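Local coordinates for putative sulfatase yidJ (Bacteroides fragilis, PDB 2QZU), which probably acts as an arylsulfatase, hydrolysing sulfate esters with the help of a bound metal ion, at residues Y172-H178 with N229-G234; T311-C317 with E332-M338. All blocks are in the same frame, centred on the assembly; numbering follows the deposited sequence.

Contact 1: residues Y172-H178 with N229-G234; sequences YGTYDYH and NPPHTG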
loop_
_atom_site.group_PDB
_atom_site.type_symbol
_atom_site.label_atom_id
_atom_site.label_comp_id
_atom_site.label_asym_id
_atom_site.label_seq_id
_atom_site.Cartn_x
_atom_site.Cartn_y
_atom_site.Cartn_z
ATOM N N TYR A 172 4.288 -12.220 17.162
ATOM C CA TYR A 172 4.398 -10.769 17.115
ATOM C C TYR A 172 3.071 -10.146 17.562
ATOM O O TYR A 172 2.097 -10.863 17.812
ATOM C CB TYR A 172 4.746 -10.313 15.694
ATOM C CG TYR A 172 3.753 -10.749 14.639
ATOM C CD1 TYR A 172 3.795 -12.035 14.093
ATOM C CD2 TYR A 172 2.757 -9.877 14.195
ATOM C CE1 TYR A 172 2.865 -12.438 13.126
ATOM C CE2 TYR A 172 1.831 -10.267 13.233
ATOM C CZ TYR A 172 1.890 -11.548 12.703
ATOM O OH TYR A 172 0.980 -11.929 11.745
ATOM N N GLY A 173 3.043 -8.818 17.692
ATOM C CA GLY A 173 1.825 -8.130 18.094
ATOM C C GLY A 173 0.908 -8.087 16.888
ATOM O O GLY A 173 -0.080 -8.814 16.817
ATOM N N THR A 174 1.227 -7.204 15.945
ATOM C CA THR A 174 0.493 -7.116 14.689
ATOM C C THR A 174 1.458 -6.511 13.677
ATOM O O THR A 174 2.325 -5.713 14.036
ATOM C CB THR A 174 -0.830 -6.305 14.803
ATOM O OG1 THR A 174 -1.638 -6.571 13.644
ATOM C CG2 THR A 174 -0.566 -4.815 14.915
ATOM N N TYR A 175 1.328 -6.923 12.420
ATOM C CA TYR A 175 2.221 -6.488 11.341
ATOM C C TYR A 175 1.589 -7.077 10.087
ATOM O O TYR A 175 1.338 -8.287 10.035
ATOM C CB TYR A 175 3.602 -7.097 11.580
ATOM C CG TYR A 175 4.642 -6.816 10.523
ATOM C CD1 TYR A 175 5.513 -5.730 10.637
ATOM C CD2 TYR A 175 4.797 -7.673 9.436
ATOM C CE1 TYR A 175 6.521 -5.517 9.692
ATOM C CE2 TYR A 175 5.789 -7.468 8.495
ATOM C CZ TYR A 175 6.649 -6.397 8.627
ATOM O OH TYR A 175 7.657 -6.236 7.706
ATOM N N ASP A 176 1.377 -6.250 9.064
ATOM C CA ASP A 176 0.670 -6.716 7.879
ATOM C C ASP A 176 1.361 -6.824 6.529
ATOM O O ASP A 176 0.687 -7.009 5.516
ATOM C CB ASP A 176 -0.614 -5.894 7.722
ATOM C CG ASP A 176 -1.394 -5.782 9.024
ATOM O OD1 ASP A 176 -1.391 -6.759 9.797
ATOM O OD2 ASP A 176 -2.015 -4.728 9.278
ATOM N N TYR A 177 2.687 -6.708 6.500
ATOM C CA TYR A 177 3.407 -6.859 5.239
ATOM C C TYR A 177 3.747 -8.353 5.187
ATOM O O TYR A 177 4.836 -8.774 5.575
ATOM C CB TYR A 177 4.683 -6.012 5.239
ATOM C CG TYR A 177 5.402 -6.042 3.913
ATOM C CD1 TYR A 177 4.893 -5.357 2.807
ATOM C CD2 TYR A 177 6.553 -6.807 3.745
ATOM C CE1 TYR A 177 5.513 -5.440 1.562
ATOM C CE2 TYR A 177 7.183 -6.898 2.508
ATOM C CZ TYR A 177 6.656 -6.215 1.421
ATOM O OH TYR A 177 7.266 -6.328 0.193
ATOM N N HIS A 178 2.785 -9.143 4.710
ATOM C CA HIS A 178 2.896 -10.604 4.647
ATOM C C HIS A 178 4.098 -11.209 3.933
ATOM O O HIS A 178 4.509 -12.329 4.256
ATOM C CB HIS A 178 1.629 -11.183 4.018
ATOM C CG HIS A 178 0.365 -10.686 4.643
ATOM N ND1 HIS A 178 -0.741 -10.330 3.898
ATOM C CD2 HIS A 178 0.021 -10.501 5.939
ATOM C CE1 HIS A 178 -1.709 -9.945 4.709
ATOM N NE2 HIS A 178 -1.275 -10.040 5.953
ATOM N N ASN A 229 -1.992 -14.326 9.555
ATOM C CA ASN A 229 -2.483 -12.982 9.267
ATOM C C ASN A 229 -3.395 -12.931 8.037
ATOM O O ASN A 229 -4.529 -12.459 8.127
ATOM C CB ASN A 229 -1.305 -12.013 9.124
ATOM C CG ASN A 229 -1.675 -10.594 9.517
ATOM O OD1 ASN A 229 -2.734 -10.096 9.143
ATOM N ND2 ASN A 229 -0.802 -9.937 10.273
ATOM N N PRO A 230 -2.918 -13.397 6.866
ATOM C CA PRO A 230 -3.821 -13.347 5.708
ATOM C C PRO A 230 -5.045 -14.194 6.077
ATOM O O PRO A 230 -4.927 -15.123 6.870
ATOM C CB PRO A 230 -3.001 -14.004 4.598
ATOM C CG PRO A 230 -1.571 -13.725 5.002
ATOM C CD PRO A 230 -1.599 -13.946 6.497
ATOM N N PRO A 231 -6.219 -13.919 5.482
ATOM C CA PRO A 231 -6.546 -12.913 4.470
ATOM C C PRO A 231 -6.748 -11.471 4.941
ATOM O O PRO A 231 -7.466 -10.710 4.297
ATOM C CB PRO A 231 -7.799 -13.487 3.822
ATOM C CG PRO A 231 -8.500 -14.097 4.988
ATOM C CD PRO A 231 -7.386 -14.786 5.745
ATOM N N HIS A 232 -6.130 -11.099 6.057
ATOM C CA HIS A 232 -6.226 -9.727 6.551
ATOM C C HIS A 232 -5.484 -8.854 5.537
ATOM O O HIS A 232 -4.632 -9.349 4.799
ATOM C CB HIS A 232 -5.590 -9.624 7.940
ATOM C CG HIS A 232 -5.591 -8.239 8.512
ATOM N ND1 HIS A 232 -4.572 -7.339 8.283
ATOM C CD2 HIS A 232 -6.468 -7.614 9.331
ATOM C CE1 HIS A 232 -4.821 -6.221 8.942
ATOM N NE2 HIS A 232 -5.965 -6.361 9.585
ATOM N N THR A 233 -5.794 -7.560 5.511
ATOM C CA THR A 233 -5.193 -6.661 4.537
ATOM C C THR A 233 -3.739 -6.772 4.239
ATOM O O THR A 233 -2.907 -7.146 5.074
ATOM C CB THR A 233 -5.482 -5.190 4.807
ATOM O OG1 THR A 233 -5.314 -4.917 6.198
ATOM C CG2 THR A 233 -6.889 -4.840 4.330
ATOM N N GLY A 234 -3.473 -6.325 3.022
ATOM C CA GLY A 234 -2.185 -6.416 2.410
ATOM C C GLY A 234 -2.712 -7.560 1.573
ATOM O O GLY A 234 -2.080 -8.601 1.458
HETATM O O HOH W 1 -3.369 -8.087 11.062
HETATM O O HOH W 2 -3.267 -3.558 7.111
#
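Asn229 and His178 have the largest shares of this buried contact between two loops of the sulfatase α/β fold, one leaving strand 168-172 and the other strand 222-228. The chi1 of Asn229 (-151°) turns CG away from its own backbone N and across to the other loop. There the amide ND2 donates to Tyr172 OH at 3.1 Å, at the edge of a phenol ring whose plane is nearly parallel to the amide (11° apart), and also to the anti lone pair of Asp176 OD1 at 3.3 Å. An asparagine suits the place because it also offers an acceptor: a water donates to Asn229 OD1 and, at 2.7 Å, to Asp176 OD1, and sits over one face of the His232 ring. The other carboxylate oxygen, Asp176 OD2, lies at the edge of that ring, 3.2 Å from His232 CE1, and a second water joins it to Thr233 OG1.

The His178 ring lies between Pro230 of the other loop and a carbonyl of its own. Pro230 CG stands over one face in a CH-pi contact, 3.5 Å from the centroid, while Asp176 O lies over the opposite face, next to the inverse gamma turn centred on Tyr177.

In the second shell, Pro231, which follows a cis peptide, packs on helix 267-299, and His232 NE2 makes a weak hydrogen bond to Glu23 of the second subunit. Gly234, whose positive phi of 104° favours glycine, has its carbonyl at the imidazole edge: His178 ND1 donates to Gly234 O in a weak, bent bond of 3.3 Å.

Contact 2: residues T311-C317 with E332-M338; sequences TSDHGIC and ESMRIPM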
loop_
_atom_site.group_PDB
_atom_site.type_symbol
_atom_site.label_atom_id
_atom_site.label_comp_id
_atom_site.label_asym_id
_atom_site.label_seq_id
_atom_site.Cartn_x
_atom_site.Cartn_y
_atom_site.Cartn_z
ATOM N N THR A 311 -10.647 -21.464 12.597
ATOM C CA THR A 311 -11.617 -20.397 12.773
ATOM C C THR A 311 -10.990 -19.033 12.473
ATOM O O THR A 311 -9.895 -18.954 11.910
ATOM C CB THR A 311 -12.191 -20.447 14.218
ATOM O OG1 THR A 311 -13.293 -19.541 14.342
ATOM C CG2 THR A 311 -11.118 -20.099 15.228
ATOM N N SER A 312 -11.684 -17.960 12.833
ATOM C CA SER A 312 -11.189 -16.610 12.577
ATOM C C SER A 312 -11.747 -15.650 13.615
ATOM O O SER A 312 -12.772 -15.929 14.235
ATOM C CB SER A 312 -11.604 -16.158 11.173
ATOM O OG SER A 312 -11.072 -14.879 10.858
ATOM N N ASP A 313 -11.071 -14.521 13.805
ATOM C CA ASP A 313 -11.519 -13.540 14.784
ATOM C C ASP A 313 -12.679 -12.687 14.283
ATOM O O ASP A 313 -13.437 -12.141 15.083
ATOM C CB ASP A 313 -10.342 -12.657 15.237
ATOM C CG ASP A 313 -9.613 -11.974 14.082
ATOM O OD1 ASP A 313 -9.775 -12.379 12.914
ATOM O OD2 ASP A 313 -8.849 -11.024 14.356
ATOM N N HIS A 314 -12.817 -12.581 12.965
ATOM C CA HIS A 314 -13.898 -11.806 12.354
ATOM C C HIS A 314 -13.850 -11.848 10.833
ATOM O O HIS A 314 -12.861 -12.288 10.242
ATOM C CB HIS A 314 -13.850 -10.342 12.815
ATOM C CG HIS A 314 -12.576 -9.636 12.474
ATOM N ND1 HIS A 314 -12.256 -9.240 11.193
ATOM C CD2 HIS A 314 -11.532 -9.259 13.254
ATOM C CE1 HIS A 314 -11.071 -8.653 11.197
ATOM N NE2 HIS A 314 -10.612 -8.652 12.437
ATOM N N GLY A 315 -14.941 -11.399 10.214
ATOM C CA GLY A 315 -15.025 -11.356 8.767
ATOM C C GLY A 315 -14.620 -9.983 8.253
ATOM O O GLY A 315 -13.758 -9.328 8.842
ATOM N N ILE A 316 -15.247 -9.540 7.167
ATOM C CA ILE A 316 -14.924 -8.242 6.577
ATOM C C ILE A 316 -16.044 -7.809 5.623
ATOM O O ILE A 316 -16.641 -8.644 4.937
ATOM C CB ILE A 316 -13.569 -8.325 5.800
ATOM C CG1 ILE A 316 -13.110 -6.933 5.378
ATOM C CG2 ILE A 316 -13.707 -9.231 4.580
ATOM C CD1 ILE A 316 -12.650 -6.084 6.526
ATOM N N CYS A 317 -16.352 -6.514 5.593
ATOM C CA CYS A 317 -17.398 -6.018 4.694
ATOM C C CYS A 317 -16.831 -5.806 3.291
ATOM O O CYS A 317 -17.463 -6.161 2.293
ATOM C CB CYS A 317 -17.998 -4.717 5.231
ATOM S SG CYS A 317 -19.010 -4.954 6.720
ATOM N N GLU A 332 -21.614 -10.268 7.081
ATOM C CA GLU A 332 -20.296 -10.435 6.461
ATOM C C GLU A 332 -19.160 -10.112 7.432
ATOM O O GLU A 332 -18.019 -10.531 7.234
ATOM C CB GLU A 332 -20.161 -9.567 5.203
ATOM C CG GLU A 332 -20.180 -8.072 5.469
ATOM C CD GLU A 332 -21.574 -7.475 5.416
ATOM O OE1 GLU A 332 -22.561 -8.220 5.591
ATOM O OE2 GLU A 332 -21.682 -6.249 5.207
ATOM N N SER A 333 -19.490 -9.366 8.480
ATOM C CA SER A 333 -18.535 -8.979 9.509
ATOM C C SER A 333 -18.515 -9.981 10.673
ATOM O O SER A 333 -17.446 -10.386 11.143
ATOM C CB SER A 333 -18.892 -7.577 10.026
ATOM O OG SER A 333 -18.136 -7.232 11.172
HETATM N N MSE A 334 -19.697 -10.383 11.129
HETATM C CA MSE A 334 -19.819 -11.318 12.248
HETATM C C MSE A 334 -19.552 -12.794 11.924
HETATM O O MSE A 334 -18.975 -13.508 12.742
HETATM C CB MSE A 334 -21.215 -11.211 12.884
HETATM C CG MSE A 334 -21.529 -9.872 13.551
HETATM SE SE MSE A 334 -23.231 -9.935 14.524
HETATM C CE MSE A 334 -22.638 -11.000 16.027
ATOM N N ARG A 335 -19.975 -13.255 10.750
ATOM C CA ARG A 335 -19.794 -14.659 10.384
ATOM C C ARG A 335 -18.340 -15.072 10.170
ATOM O O ARG A 335 -17.599 -14.440 9.414
ATOM C CB ARG A 335 -20.633 -14.989 9.144
ATOM C CG ARG A 335 -22.112 -15.186 9.450
ATOM C CD ARG A 335 -22.404 -16.633 9.829
ATOM N NE ARG A 335 -22.078 -17.512 8.712
ATOM C CZ ARG A 335 -21.082 -18.393 8.697
ATOM N NH1 ARG A 335 -20.873 -19.127 7.614
ATOM N NH2 ARG A 335 -20.312 -18.562 9.765
ATOM N N ILE A 336 -17.944 -16.140 10.857
ATOM C CA ILE A 336 -16.591 -16.666 10.770
ATOM C C ILE A 336 -16.596 -18.166 10.516
ATOM O O ILE A 336 -17.583 -18.857 10.794
ATOM C CB ILE A 336 -15.797 -16.432 12.084
ATOM C CG1 ILE A 336 -16.542 -17.068 13.264
ATOM C CG2 ILE A 336 -15.596 -14.950 12.318
ATOM C CD1 ILE A 336 -15.744 -17.098 14.570
ATOM N N PRO A 337 -15.501 -18.684 9.942
ATOM C CA PRO A 337 -15.437 -20.120 9.689
ATOM C C PRO A 337 -15.249 -20.782 11.047
ATOM O O PRO A 337 -14.745 -20.159 11.987
ATOM C CB PRO A 337 -14.206 -20.261 8.803
ATOM C CG PRO A 337 -13.320 -19.158 9.284
ATOM C CD PRO A 337 -14.301 -18.007 9.424
HETATM N N MSE A 338 -15.658 -22.036 11.150
HETATM C CA MSE A 338 -15.534 -22.776 12.394
HETATM C C MSE A 338 -15.623 -24.247 12.033
HETATM O O MSE A 338 -16.711 -24.820 11.964
HETATM C CB MSE A 338 -16.672 -22.386 13.345
HETATM C CG MSE A 338 -16.680 -23.090 14.684
HETATM SE SE MSE A 338 -15.289 -22.492 15.882
HETATM C CE MSE A 338 -15.985 -20.723 16.329
#
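Thr311, Glu332 and Ile336 bury the most surface where the loop leaving strand 306-311, in the central mixed sheet of the alkaline phosphatase-like fold, runs beside the short helix 331-334 and the chain that follows it. With OG1 of Thr311 anti to the backbone N (chi1 -171°), its hydroxyl reaches across and donates to Pro337 O at 2.8 Å, nearly in line with the carbonyl bond. The same oxygen receives a CA-H...O contact from Thr311 CA.

Ile336 fills the middle with both branches: CD1 lies 3.2 Å from Ser312 O and also meets Thr311 OG1, whereas CG2 rests 3.6 Å from His314 CA. Beside it, the ring of Pro337 packs on Ser312 CB, whose hydroxyl turns elsewhere, to Ala35 O and Tyr38 N.

At the helix end, Glu332 contributes both side chain and backbone. Its chain bends at chi2, laying CG 3.5 Å from Cys317 CA and alongside the sulfur. Its carbonyl accepts the N-H of Ile316, and Ser333 O that of Gly315, 2.9 Å from N to O and straighter at 159°; the loop thus satisfies two carbonyls of the helix's last turn. Glycine suits position 315 because the carbonyls of Glu332, Ser333 and Arg335 crowd the side of CA where a side chain would stand.

The adjacent Asp313 reaches toward Asp36 and toward Ser76, the latter the predicted 3-oxoalanine position, here an unmodified serine, a grouping consistent with the family's metal site. His314 is steadied within its own loop: ND1 donates to Gly315 O at 2.8 Å, only 4° out of the ring plane.

From the N terminus, the chain first reaches contact 1, which closes an excursion of 50 residues that includes strands 182-183 and 194-195 and helix 200-213. The long helix 267-299 then leads to strand 306-311, and contact 2 closes a much shorter loop of 14 residues before the chain returns to the sheet in the antiparallel strand 338-341. The two closures are in series, neither nested nor crossed. The centres of contact 1 and contact 2 are about 16 Å apart. Contact 1 joins the loops after strands 168-172 and 222-228, and contact 2 joins the loop after strand 306-311 to helix 331-334 and the entry to strand 338-341.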